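Local coordinates for protein alpha-1,3-glucanase (Streptomyces thermodiastaticus, PDB 7C7D) that hydrolyses the alpha-1,3-glucosidic linkages of alpha-1,3-glucan, as a thermostable bacterial glycoside hydrolase of family GH87, at residues N420-T425 / N455-T460; N468-A473 / S497-F502; R346-T351 / D368-N373; I407-G412 / I432-Q437; V517-A522 / R543-T548. All coordinates share one frame; numbering follows the deposited sequence. Where two conformers were deposited one is given.

All five contacts join successive turns of the right-handed parallel beta-helix expected of pectate lyase-like enzymes. Contacts 1, 3 and 5 belong to strands stacked along the helix, with contact 1 between the others: its centre lies about 14 Å from that of contact 3 and about 17 Å from that of contact 5. Contact 4 is on another face, and its Ile-432 CG1 meets Ile-422 CD1 of contact 1 across the interior at 3.6 Å. Contact 2, in the turns beside contact 1, brings Ala-473 CB to 3.1 Å from Thr-460 OG1, while its Phe-502 packs on Val-519 of contact 5. The calcium ion lies about 7 Å from the Asp-424 side chain of contact 1.

Contact 1. Residues N420-T425 / N455-T460; sequences NLISDT and NTLVRT
Asn-420 lies alongside Asn-455, the two amides pointing the same way with planes only 5° apart. This row of like residues in adjacent turns is the asparagine arrangement known from parallel beta-helices, the fold to which strands 415-423 and 449-458 belong. OD1 of Asn-455 accepts twice, from the backbone N of Asn-420 at 2.9 Å and from its ND2 at 3.0 Å, the latter donor lying in the carbonyl plane. The row continues beyond Asn-420, whose OD1 takes the N-H of Asn-396 and whose ND2 gives to Phe-393 O, while Asn-455 ND2 gives back to Val-417 O in the strand of Asn-420.

Between Asn-420 and Asp-424 the parallel backbones exchange four hydrogen bonds. On the inner side Ile-422 and Leu-457 lie side by side, CD1 of the isoleucine 3.8 Å from CD2 of the leucine, and both also touch Ile-432. On the other side of the strands, CD1 of Leu-421 rests 3.7 Å from CG2 of Thr-456.

Where the strands end, both Asp-424 and Arg-459 take positive phi, and their side chains run together. The arginine chain bends at CG-CD (chi3 -57°), and its guanidinium offers NE and NH2 side-on, one to each carboxylate oxygen. Asp-424 also receives Arg-90 NE and Gly-89 N, neighbours in sequence of the calcium ligands Ser-88 and Gln-91, and so ties the beta-helix to the calcium-bearing domain. One face of the guanidinium is overlaid near its rim by Val-458 CG1, 3.4 Å above the plane, while NH2 meets Asp-424 OD2 at 3.0 Å and a nearly straight 172°.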
# COMPACT_ATOMS: atom_id res chain seq x y z
N ASN A 420 10.57 2.52 -4.73
CA ASN A 420 9.59 1.85 -3.90
C ASN A 420 9.90 0.36 -3.80
O ASN A 420 10.45 -0.25 -4.73
CB ASN A 420 8.19 2.04 -4.49
CG ASN A 420 7.82 3.51 -4.59
OD1 ASN A 420 7.47 4.14 -3.58
ND2 ASN A 420 7.89 4.07 -5.80
N LEU A 421 9.56 -0.22 -2.66
CA LEU A 421 9.64 -1.65 -2.42
C LEU A 421 8.21 -2.16 -2.34
O LEU A 421 7.44 -1.69 -1.49
CB LEU A 421 10.37 -1.94 -1.11
CG LEU A 421 10.38 -3.40 -0.65
CD1 LEU A 421 11.06 -4.30 -1.69
CD2 LEU A 421 11.05 -3.55 0.72
N ILE A 422 7.85 -3.06 -3.24
CA ILE A 422 6.48 -3.55 -3.37
C ILE A 422 6.53 -5.06 -3.37
O ILE A 422 7.21 -5.66 -4.21
CB ILE A 422 5.83 -3.03 -4.67
CG1 ILE A 422 5.85 -1.50 -4.69
CG2 ILE A 422 4.41 -3.59 -4.82
CD1 ILE A 422 5.54 -0.90 -6.04
N SER A 423 5.81 -5.68 -2.43
CA SER A 423 5.86 -7.13 -2.26
C SER A 423 4.46 -7.71 -2.16
O SER A 423 3.57 -7.12 -1.53
CB SER A 423 6.63 -7.53 -1.00
OG SER A 423 7.91 -6.92 -0.96
N ASP A 424 4.28 -8.88 -2.77
CA ASP A 424 3.14 -9.76 -2.54
C ASP A 424 1.82 -9.12 -2.98
O ASP A 424 0.97 -8.75 -2.17
CB ASP A 424 3.06 -10.17 -1.06
CG ASP A 424 4.18 -11.11 -0.66
OD1 ASP A 424 4.39 -12.10 -1.38
OD2 ASP A 424 4.84 -10.84 0.36
N THR A 425 1.64 -9.03 -4.30
CA THR A 425 0.38 -8.57 -4.86
C THR A 425 -0.47 -9.75 -5.35
O THR A 425 -0.02 -10.90 -5.43
CB THR A 425 0.60 -7.53 -5.97
OG1 THR A 425 1.32 -8.12 -7.05
CG2 THR A 425 1.38 -6.34 -5.44
N ASN A 455 12.85 0.81 -8.49
CA ASN A 455 11.87 0.07 -7.70
C ASN A 455 12.27 -1.40 -7.59
O ASN A 455 12.94 -1.95 -8.46
CB ASN A 455 10.49 0.19 -8.35
CG ASN A 455 10.03 1.63 -8.46
OD1 ASN A 455 9.60 2.22 -7.47
ND2 ASN A 455 10.16 2.21 -9.65
N THR A 456 11.84 -2.02 -6.49
CA THR A 456 12.05 -3.44 -6.24
C THR A 456 10.70 -4.10 -6.05
O THR A 456 9.90 -3.65 -5.21
CB THR A 456 12.93 -3.65 -5.01
OG1 THR A 456 14.23 -3.12 -5.30
CG2 THR A 456 13.07 -5.13 -4.68
N LEU A 457 10.45 -5.16 -6.82
CA LEU A 457 9.14 -5.82 -6.91
C LEU A 457 9.35 -7.29 -6.57
O LEU A 457 10.03 -8.00 -7.31
CB LEU A 457 8.57 -5.69 -8.31
CG LEU A 457 8.55 -4.28 -8.90
CD1 LEU A 457 7.98 -4.29 -10.31
CD2 LEU A 457 7.75 -3.33 -8.02
N VAL A 458 8.77 -7.73 -5.45
CA VAL A 458 9.03 -9.05 -4.88
C VAL A 458 7.73 -9.84 -4.83
O VAL A 458 6.76 -9.41 -4.18
CB VAL A 458 9.65 -8.94 -3.48
CG1 VAL A 458 9.96 -10.32 -2.92
CG2 VAL A 458 10.91 -8.06 -3.51
N ARG A 459 7.68 -10.98 -5.51
CA ARG A 459 6.49 -11.84 -5.52
C ARG A 459 5.25 -11.06 -5.96
O ARG A 459 4.19 -11.13 -5.34
CB ARG A 459 6.27 -12.53 -4.17
CG ARG A 459 7.40 -13.49 -3.77
CD ARG A 459 7.14 -14.17 -2.41
NE ARG A 459 6.96 -13.15 -1.37
CZ ARG A 459 7.95 -12.59 -0.69
NH1 ARG A 459 9.20 -12.99 -0.87
NH2 ARG A 459 7.69 -11.61 0.17
N THR A 460 5.40 -10.30 -7.05
CA THR A 460 4.31 -9.53 -7.63
C THR A 460 3.92 -10.08 -9.00
O THR A 460 4.72 -10.72 -9.69
CB THR A 460 4.63 -8.02 -7.73
OG1 THR A 460 5.63 -7.77 -8.72
CG2 THR A 460 5.07 -7.47 -6.37

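Contact 2. Residues N468-A473 / S497-F502; sequences NHPMGA and SPYSAF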
# COMPACT_ATOMS: atom_id res chain seq x y z
N ASN A 468 -8.04 -15.86 -17.06
CA ASN A 468 -7.12 -16.93 -16.79
C ASN A 468 -5.75 -16.64 -17.41
O ASN A 468 -5.00 -17.56 -17.72
CB ASN A 468 -7.72 -18.23 -17.30
CG ASN A 468 -7.44 -19.35 -16.41
OD1 ASN A 468 -7.25 -19.15 -15.21
ND2 ASN A 468 -7.42 -20.55 -16.95
N HIS A 469 -5.41 -15.36 -17.60
CA HIS A 469 -4.08 -14.96 -18.06
C HIS A 469 -3.42 -14.06 -17.02
O HIS A 469 -4.10 -13.32 -16.31
CB HIS A 469 -4.11 -14.21 -19.40
CG HIS A 469 -4.54 -15.07 -20.55
ND1 HIS A 469 -4.26 -16.42 -20.62
CD2 HIS A 469 -5.22 -14.77 -21.69
CE1 HIS A 469 -4.76 -16.91 -21.74
NE2 HIS A 469 -5.34 -15.93 -22.41
N PRO A 470 -2.09 -14.10 -16.91
CA PRO A 470 -1.45 -13.40 -15.81
C PRO A 470 -1.06 -11.96 -16.10
O PRO A 470 -0.79 -11.55 -17.24
CB PRO A 470 -0.18 -14.23 -15.57
CG PRO A 470 0.16 -14.73 -16.91
CD PRO A 470 -1.15 -14.99 -17.61
N MET A 471 -1.11 -11.18 -15.03
CA MET A 471 -0.50 -9.86 -15.03
C MET A 471 0.91 -9.99 -14.47
O MET A 471 1.16 -10.76 -13.55
CB MET A 471 -1.33 -8.87 -14.21
CG MET A 471 -2.21 -7.96 -15.07
SD MET A 471 -3.57 -7.21 -14.16
CE MET A 471 -4.57 -8.62 -13.85
N GLY A 472 1.84 -9.23 -15.07
CA GLY A 472 3.22 -9.29 -14.66
C GLY A 472 3.54 -8.37 -13.50
O GLY A 472 2.70 -7.61 -13.01
N ALA A 473 4.79 -8.45 -13.05
CA ALA A 473 5.26 -7.62 -11.95
C ALA A 473 5.15 -6.14 -12.27
O ALA A 473 4.74 -5.34 -11.42
CB ALA A 473 6.70 -7.98 -11.60
N SER A 497 8.99 -13.49 -9.08
CA SER A 497 7.68 -13.23 -9.67
C SER A 497 6.98 -14.55 -9.97
O SER A 497 7.58 -15.43 -10.59
CB SER A 497 7.84 -12.47 -10.98
OG SER A 497 8.53 -11.25 -10.80
N PRO A 498 5.72 -14.72 -9.58
CA PRO A 498 5.05 -15.99 -9.88
C PRO A 498 4.80 -16.19 -11.36
O PRO A 498 4.78 -17.33 -11.83
CB PRO A 498 3.74 -15.92 -9.08
CG PRO A 498 3.53 -14.46 -8.83
CD PRO A 498 4.90 -13.86 -8.70
N TYR A 499 4.62 -15.10 -12.12
CA TYR A 499 4.36 -15.17 -13.56
C TYR A 499 5.46 -14.39 -14.27
O TYR A 499 6.63 -14.75 -14.14
CB TYR A 499 2.92 -14.81 -13.88
CG TYR A 499 2.00 -15.82 -13.23
CD1 TYR A 499 1.77 -17.05 -13.83
CD2 TYR A 499 1.43 -15.58 -11.99
CE1 TYR A 499 0.98 -18.00 -13.23
CE2 TYR A 499 0.62 -16.53 -11.38
CZ TYR A 499 0.41 -17.74 -12.01
OH TYR A 499 -0.39 -18.69 -11.43
N SER A 500 5.12 -13.34 -15.00
CA SER A 500 6.08 -12.61 -15.81
C SER A 500 6.66 -11.42 -15.05
O SER A 500 6.11 -10.95 -14.05
CB SER A 500 5.41 -12.13 -17.09
OG SER A 500 4.20 -11.46 -16.76
N ALA A 501 7.79 -10.92 -15.56
CA ALA A 501 8.45 -9.75 -14.97
C ALA A 501 7.88 -8.47 -15.57
O ALA A 501 7.18 -7.72 -14.89
CB ALA A 501 9.97 -9.86 -15.12
N PHE A 502 8.17 -8.21 -16.84
CA PHE A 502 7.67 -7.03 -17.54
C PHE A 502 6.53 -7.45 -18.46
O PHE A 502 6.66 -8.42 -19.21
CB PHE A 502 8.77 -6.39 -18.40
CG PHE A 502 9.94 -5.88 -17.61
CD1 PHE A 502 9.88 -4.66 -16.95
CD2 PHE A 502 11.12 -6.61 -17.55
CE1 PHE A 502 10.96 -4.19 -16.23
CE2 PHE A 502 12.21 -6.14 -16.83
CZ PHE A 502 12.12 -4.92 -16.17
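Pro-470 and Tyr-499 make the apolar part of this contact, their side chains crossing at about a right angle. CB of the proline comes within 3.6 Å of Tyr-499 CG and equally near its CB, so the proline meets the root of the aromatic side chain, away from the hydroxyl. Ile-463 touches both residues, and Trp-588 packs on Pro-470.

Closer to the body of the beta-helix, small residues let the two backbones approach. CA of Gly-472 sits 3.2 Å from Ser-500 OG, and a side chain on this glycine would run into that hydroxyl. The methyl of Ala-473 points toward the other segment and lies 3.3 Å from Ala-501 O and 3.8 Å from Ser-497 OG. The two segments lead into neighbouring strands of the parallel beta-helix, 474-477 and 502-505, the first coming from a small antiparallel hairpin (462-464 with 469-471), the second from the loop after strand 486-495.

Among the polar interactions, Ala-473 N donates to Ser-500 O at 3.0 Å. The hydroxyl of Ser-500, set between its own backbone N and carbonyl carbon (chi1 50°), is hydrogen-bonded to Gln-533 OE1; the same glutamine gives its NE2 to Pro-470 O.

Contact 3. Residues R346-T351 / D368-N373; sequences RILDTT and DNFLRN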
# COMPACT_ATOMS: atom_id res chain seq x y z
N ARG A 346 2.10 5.55 8.36
CA ARG A 346 1.68 4.17 8.23
C ARG A 346 0.22 4.17 7.82
O ARG A 346 -0.60 4.87 8.44
CB ARG A 346 1.83 3.40 9.54
CG ARG A 346 3.08 3.71 10.30
CD ARG A 346 4.31 3.19 9.58
NE ARG A 346 5.52 3.71 10.22
CZ ARG A 346 5.98 3.29 11.39
NH1 ARG A 346 5.36 2.30 12.03
NH2 ARG A 346 7.05 3.84 11.92
N ILE A 347 -0.11 3.41 6.78
CA ILE A 347 -1.49 3.25 6.33
C ILE A 347 -1.75 1.75 6.29
O ILE A 347 -1.18 1.04 5.46
CB ILE A 347 -1.74 3.92 4.97
CG1 ILE A 347 -1.38 5.41 5.04
CG2 ILE A 347 -3.20 3.76 4.56
CD1 ILE A 347 -1.37 6.12 3.69
N LEU A 348 -2.60 1.27 7.20
CA LEU A 348 -2.78 -0.15 7.42
C LEU A 348 -4.26 -0.48 7.41
O LEU A 348 -5.08 0.27 7.95
CB LEU A 348 -2.26 -0.58 8.79
CG LEU A 348 -0.86 -0.08 9.12
CD1 LEU A 348 -0.54 -0.38 10.56
CD2 LEU A 348 0.13 -0.75 8.21
N ASP A 349 -4.60 -1.63 6.83
CA ASP A 349 -5.94 -2.20 6.97
C ASP A 349 -7.02 -1.22 6.49
O ASP A 349 -7.83 -0.71 7.27
CB ASP A 349 -6.23 -2.60 8.43
CG ASP A 349 -5.17 -3.50 9.03
OD1 ASP A 349 -4.66 -4.41 8.34
OD2 ASP A 349 -4.86 -3.31 10.23
N THR A 350 -7.00 -0.96 5.19
CA THR A 350 -8.02 -0.12 4.58
C THR A 350 -8.81 -0.96 3.60
O THR A 350 -8.26 -1.84 2.94
CB THR A 350 -7.41 1.12 3.89
OG1 THR A 350 -6.48 0.72 2.87
CG2 THR A 350 -6.66 2.00 4.89
N THR A 351 -10.12 -0.73 3.51
CA THR A 351 -10.92 -1.58 2.64
C THR A 351 -10.83 -1.19 1.17
O THR A 351 -11.30 -1.95 0.31
CB THR A 351 -12.37 -1.66 3.10
OG1 THR A 351 -12.94 -0.35 3.09
CG2 THR A 351 -12.46 -2.27 4.49
N ASP A 368 8.34 7.70 1.80
CA ASP A 368 8.72 7.13 3.09
C ASP A 368 7.52 6.70 3.92
O ASP A 368 7.52 6.83 5.15
CB ASP A 368 9.64 8.06 3.87
CG ASP A 368 11.00 8.16 3.24
OD1 ASP A 368 11.70 7.13 3.19
OD2 ASP A 368 11.35 9.25 2.75
N ASN A 369 6.49 6.18 3.25
CA ASN A 369 5.33 5.63 3.93
C ASN A 369 5.36 4.11 3.87
O ASN A 369 5.97 3.51 2.98
CB ASN A 369 4.04 6.12 3.28
CG ASN A 369 3.94 7.63 3.27
OD1 ASN A 369 3.70 8.25 4.31
ND2 ASN A 369 4.14 8.23 2.11
N PHE A 370 4.69 3.50 4.84
CA PHE A 370 4.51 2.06 4.89
C PHE A 370 3.03 1.75 4.73
O PHE A 370 2.20 2.30 5.47
CB PHE A 370 5.00 1.49 6.22
CG PHE A 370 4.82 0.01 6.34
CD1 PHE A 370 5.62 -0.85 5.61
CD2 PHE A 370 3.82 -0.54 7.13
CE1 PHE A 370 5.46 -2.22 5.69
CE2 PHE A 370 3.65 -1.91 7.21
CZ PHE A 370 4.47 -2.75 6.49
N LEU A 371 2.70 0.87 3.78
CA LEU A 371 1.32 0.52 3.46
C LEU A 371 1.19 -1.00 3.47
O LEU A 371 1.89 -1.69 2.72
CB LEU A 371 0.92 1.07 2.10
CG LEU A 371 0.88 2.61 2.02
CD1 LEU A 371 2.12 3.19 1.30
CD2 LEU A 371 -0.40 3.06 1.33
N ARG A 372 0.30 -1.52 4.33
CA ARG A 372 0.02 -2.94 4.41
C ARG A 372 -1.48 -3.16 4.39
O ARG A 372 -2.22 -2.46 5.09
CB ARG A 372 0.60 -3.55 5.70
CG ARG A 372 0.24 -5.01 5.92
CD ARG A 372 0.76 -5.53 7.26
NE ARG A 372 2.21 -5.80 7.24
CZ ARG A 372 3.00 -5.60 8.28
NH1 ARG A 372 2.51 -5.12 9.41
NH2 ARG A 372 4.30 -5.86 8.19
N ASN A 373 -1.93 -4.15 3.62
CA ASN A 373 -3.32 -4.62 3.68
C ASN A 373 -4.33 -3.56 3.23
O ASN A 373 -5.32 -3.28 3.91
CB ASN A 373 -3.68 -5.18 5.07
CG ASN A 373 -4.98 -5.97 5.08
OD1 ASN A 373 -5.40 -6.55 4.07
ND2 ASN A 373 -5.63 -6.00 6.25
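Asp-349 OD1 takes the amide ND2 of Asn-373 in a bond of 2.8 Å that is nearly straight at 171°. The donor reaches the anti side of the oxygen, and the carboxylate and amide planes stand 76° apart. The other oxygen, OD2, receives Gln-325 NE2 and Asn-164 N, so both oxygens of the buried carboxylate have donors. Both Asp-349 and Asn-373 have positive phi, following the paired residues of two neighbouring strands of the parallel beta-helix; Thr-350 N donates to Asn-373 O there.

Ahead of them the strands run parallel, joined by Ile-347 N to Phe-370 O at 2.9 Å and two further backbone bonds. Toward the interior, Leu-371 CD2 lies 4.0 Å from both CB and CD1 of Ile-347. On the face of Arg-346 and Phe-370, Leu-348 CD2 touches both CB of Arg-372 and CE2 of Phe-370, 3.8 Å from each, and CD of Arg-346 touches CB of Phe-370.

The arginines send their charges outward, Arg-346 to Glu-196 and Arg-372 to Asp-194 and Asn-164. The neutral N-H donors around Asp-349 would be expected to stabilise its negative charge, while the arginines' charges link these strands to Asp-194 and Glu-196.

Contact 4. Residues I407-G412 / I432-Q437; sequences IAIYGG and IAISNQ
CD1 of Tyr-410 lies 3.7 Å from both CB and OG of Ser-435, while its CB lies 3.8 Å from Gln-437 O. On the opposite, interior face, Ile-409 and Ile-434 run side by side and point the same way, CG1 of the first 3.8 Å from CD1 of the second. Their matching torsions, with chi2 near -59° in both, place the two CD1 atoms alike.

Behind these side chains the parallel backbones are bonded in register from Ile-407 to Gly-411. Ile-409 N reaches Ala-433 O at 2.9 Å and 174°, and Ser-435 N meets Ile-409 O at 2.8 Å. Ser-435 OG closes an ST turn by accepting from Gln-437 N at 2.9 Å, which fixes the serine beside the ring. The ring itself is positioned by a hydrogen bond from its OH to Asp-377 OD2 and by an edge-to-face stack with Phe-439. An alanine in place of Tyr-410 would probably open a gap beside Ser-435 and leave Asp-377 and Phe-439 without these partners.

In this face of the parallel beta-helix, strand 407-410 lies between 379-382 and 432-435, with 474-477 next beyond; Ile-407 and Ile-432 cross the interior to Ile-422 of strand 415-423.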
# COMPACT_ATOMS: atom_id res chain seq x y z
N ILE A 407 1.36 -0.06 -6.94
CA ILE A 407 1.27 1.32 -7.40
C ILE A 407 0.62 1.32 -8.78
O ILE A 407 1.04 0.56 -9.66
CB ILE A 407 2.64 2.01 -7.47
CG1 ILE A 407 3.19 2.20 -6.06
CG2 ILE A 407 2.55 3.32 -8.25
CD1 ILE A 407 4.58 2.82 -5.98
N ALA A 408 -0.40 2.16 -8.96
CA ALA A 408 -1.08 2.30 -10.24
C ALA A 408 -1.09 3.76 -10.66
O ALA A 408 -1.56 4.62 -9.91
CB ALA A 408 -2.51 1.78 -10.17
N ILE A 409 -0.58 4.03 -11.85
CA ILE A 409 -0.62 5.36 -12.44
C ILE A 409 -1.55 5.29 -13.64
O ILE A 409 -1.20 4.71 -14.68
CB ILE A 409 0.77 5.84 -12.89
CG1 ILE A 409 1.80 5.69 -11.75
CG2 ILE A 409 0.70 7.26 -13.44
CD1 ILE A 409 1.47 6.45 -10.48
N TYR A 410 -2.75 5.86 -13.51
CA TYR A 410 -3.72 5.90 -14.60
C TYR A 410 -3.69 7.32 -15.17
O TYR A 410 -4.27 8.24 -14.59
CB TYR A 410 -5.12 5.54 -14.12
CG TYR A 410 -5.22 4.23 -13.37
CD1 TYR A 410 -5.16 3.00 -14.02
CD2 TYR A 410 -5.43 4.24 -12.00
CE1 TYR A 410 -5.27 1.80 -13.30
CE2 TYR A 410 -5.55 3.07 -11.28
CZ TYR A 410 -5.47 1.86 -11.92
OH TYR A 410 -5.59 0.71 -11.17
N GLY A 411 -3.01 7.48 -16.30
CA GLY A 411 -2.88 8.78 -16.93
C GLY A 411 -1.95 9.71 -16.16
O GLY A 411 -1.18 9.29 -15.30
N GLY A 412 -2.03 10.99 -16.50
CA GLY A 412 -1.23 12.01 -15.84
C GLY A 412 0.02 12.37 -16.63
O GLY A 412 0.39 11.73 -17.62
N ILE A 432 3.65 -2.74 -10.19
CA ILE A 432 3.48 -1.39 -10.71
C ILE A 432 2.71 -1.48 -12.02
O ILE A 432 3.06 -2.29 -12.89
CB ILE A 432 4.83 -0.68 -10.95
CG1 ILE A 432 5.54 -0.42 -9.62
CG2 ILE A 432 4.63 0.62 -11.73
CD1 ILE A 432 6.99 0.06 -9.76
N ALA A 433 1.69 -0.63 -12.18
CA ALA A 433 0.98 -0.49 -13.44
C ALA A 433 1.07 0.95 -13.91
O ALA A 433 0.76 1.88 -13.16
CB ALA A 433 -0.49 -0.88 -13.27
N ILE A 434 1.53 1.13 -15.16
CA ILE A 434 1.55 2.42 -15.84
C ILE A 434 0.51 2.31 -16.95
O ILE A 434 0.69 1.51 -17.88
CB ILE A 434 2.94 2.74 -16.41
CG1 ILE A 434 4.03 2.65 -15.33
CG2 ILE A 434 2.94 4.10 -17.13
CD1 ILE A 434 3.83 3.57 -14.14
N SER A 435 -0.60 3.03 -16.84
CA SER A 435 -1.81 2.63 -17.54
C SER A 435 -2.58 3.79 -18.14
O SER A 435 -2.66 4.88 -17.56
CB SER A 435 -2.72 1.87 -16.58
OG SER A 435 -3.92 1.52 -17.23
N ASN A 436 -3.19 3.53 -19.30
CA ASN A 436 -4.18 4.40 -19.93
C ASN A 436 -5.61 3.87 -19.79
O ASN A 436 -6.47 4.16 -20.62
CB ASN A 436 -3.83 4.67 -21.39
CG ASN A 436 -2.87 5.84 -21.56
OD1 ASN A 436 -2.78 6.71 -20.69
ND2 ASN A 436 -2.17 5.88 -22.69
N GLN A 437 -5.87 3.07 -18.76
CA GLN A 437 -7.23 2.63 -18.45
C GLN A 437 -7.98 3.79 -17.80
O GLN A 437 -7.57 4.30 -16.75
CB GLN A 437 -7.19 1.43 -17.51
CG GLN A 437 -8.57 0.80 -17.27
CD GLN A 437 -8.49 -0.56 -16.58
OE1 GLN A 437 -7.43 -0.98 -16.13
NE2 GLN A 437 -9.64 -1.23 -16.48

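Contact 5. Residues V517-A522 / R543-T548; sequences VTVDGA and RNVTAT
Asp-520 OD2 is gripped by two nitrogens of Arg-543 in one of that arginine's two conformers, NH2 at 2.9 Å and NE at 3.0 Å, both arriving from one face of the carboxylate. The groups are turned 79° against each other: the oxygen lies in the guanidinium plane, but NE stands above the carboxylate. With CG of Asp-520 anti to its backbone N (chi1 -173°) and so brought toward segment 543-548, OD1 takes Asn-544 ND2 at 2.9 Å. An alanine at Asp-520 would probably leave the Arg-543 guanidinium without its counter-charge here and the Asn-544 amide freer to turn.

Beneath this group the backbones pair in parallel, as in successive turns of a beta-helix, but the chain turns a corner at Asn-544, and the strand axes diverge by 49°. Gly-521 N bonds Arg-543 O, and Ala-522 N bonds Asn-544 O at 3.0 Å. Gly-521 has backbone angles at which any side chain would press on the preceding carbonyl oxygen.

Farther out, CG2 of Thr-518 lies 3.6 Å from Arg-543 NH2. On the inner side, Val-545 CG2 packs 3.8 Å from Val-519 CG1 and 4.1 Å from Ala-522 CB, and Phe-502 touches both Val-519 and Ala-522.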
# COMPACT_ATOMS: atom_id res chain seq x y z
N VAL A 517 8.66 3.14 -24.96
CA VAL A 517 9.06 2.48 -23.72
C VAL A 517 10.51 2.07 -23.81
O VAL A 517 10.92 1.44 -24.79
CB VAL A 517 8.18 1.25 -23.44
CG1 VAL A 517 8.72 0.44 -22.25
CG2 VAL A 517 6.74 1.66 -23.21
N THR A 518 11.29 2.42 -22.80
CA THR A 518 12.66 1.95 -22.65
C THR A 518 12.80 1.28 -21.29
O THR A 518 12.43 1.87 -20.27
CB THR A 518 13.65 3.12 -22.72
OG1 THR A 518 13.49 3.79 -23.97
CG2 THR A 518 15.09 2.62 -22.59
N VAL A 519 13.30 0.05 -21.29
CA VAL A 519 13.70 -0.63 -20.07
C VAL A 519 15.22 -0.67 -20.07
O VAL A 519 15.83 -1.27 -20.96
CB VAL A 519 13.11 -2.05 -20.00
CG1 VAL A 519 13.63 -2.79 -18.77
CG2 VAL A 519 11.59 -1.99 -20.00
N ASP A 520 15.84 0.00 -19.10
CA ASP A 520 17.29 0.12 -19.05
C ASP A 520 17.76 -0.18 -17.64
O ASP A 520 17.62 0.66 -16.74
CB ASP A 520 17.75 1.51 -19.51
CG ASP A 520 19.26 1.62 -19.63
OD1 ASP A 520 20.00 0.80 -19.04
OD2 ASP A 520 19.72 2.54 -20.33
N GLY A 521 18.34 -1.36 -17.45
CA GLY A 521 18.93 -1.73 -16.19
C GLY A 521 17.94 -2.48 -15.33
O GLY A 521 17.02 -1.88 -14.78
N ALA A 522 18.10 -3.79 -15.22
CA ALA A 522 17.22 -4.56 -14.36
C ALA A 522 17.95 -5.80 -13.89
O ALA A 522 18.78 -6.36 -14.61
CB ALA A 522 15.91 -4.94 -15.06
N ARG A 543 17.71 -2.64 -22.57
CA ARG A 543 19.15 -2.63 -22.37
C ARG A 543 19.45 -3.03 -20.93
O ARG A 543 18.71 -2.68 -20.01
CB ARG A 543 19.75 -1.22 -22.56
CG ARG A 543 19.67 -0.64 -23.96
CD ARG A 543 20.45 0.68 -24.03
NE ARG A 543 19.88 1.71 -23.18
CZ ARG A 543 19.00 2.62 -23.59
NH1 ARG A 543 18.59 2.61 -24.85
NH2 ARG A 543 18.53 3.53 -22.75
N ASN A 544 20.57 -3.74 -20.75
CA ASN A 544 21.12 -3.96 -19.42
C ASN A 544 20.17 -4.71 -18.49
O ASN A 544 20.17 -4.48 -17.28
CB ASN A 544 21.59 -2.64 -18.81
CG ASN A 544 22.54 -1.92 -19.73
OD1 ASN A 544 23.45 -2.55 -20.28
ND2 ASN A 544 22.32 -0.62 -19.94
N VAL A 545 19.39 -5.63 -19.04
CA VAL A 545 18.50 -6.48 -18.25
C VAL A 545 19.20 -7.81 -18.04
O VAL A 545 19.44 -8.56 -19.00
CB VAL A 545 17.14 -6.65 -18.92
CG1 VAL A 545 16.28 -7.64 -18.14
CG2 VAL A 545 16.45 -5.30 -19.06
N THR A 546 19.57 -8.10 -16.79
CA THR A 546 20.23 -9.35 -16.41
C THR A 546 19.21 -10.25 -15.73
O THR A 546 18.65 -9.87 -14.69
CB THR A 546 21.37 -9.04 -15.43
OG1 THR A 546 22.29 -8.11 -16.02
CG2 THR A 546 22.10 -10.32 -15.04
N ALA A 547 18.97 -11.43 -16.29
CA ALA A 547 17.98 -12.36 -15.75
C ALA A 547 18.66 -13.67 -15.37
O ALA A 547 19.56 -14.14 -16.07
CB ALA A 547 16.88 -12.64 -16.77
N THR A 548 18.21 -14.25 -14.26
CA THR A 548 18.58 -15.61 -13.88
C THR A 548 17.32 -16.33 -13.42
O THR A 548 16.37 -15.70 -12.95
CB THR A 548 19.63 -15.63 -12.75
OG1 THR A 548 19.12 -14.94 -11.60
CG2 THR A 548 20.92 -14.95 -13.19
O HOH W 1 15.93 4.56 -25.24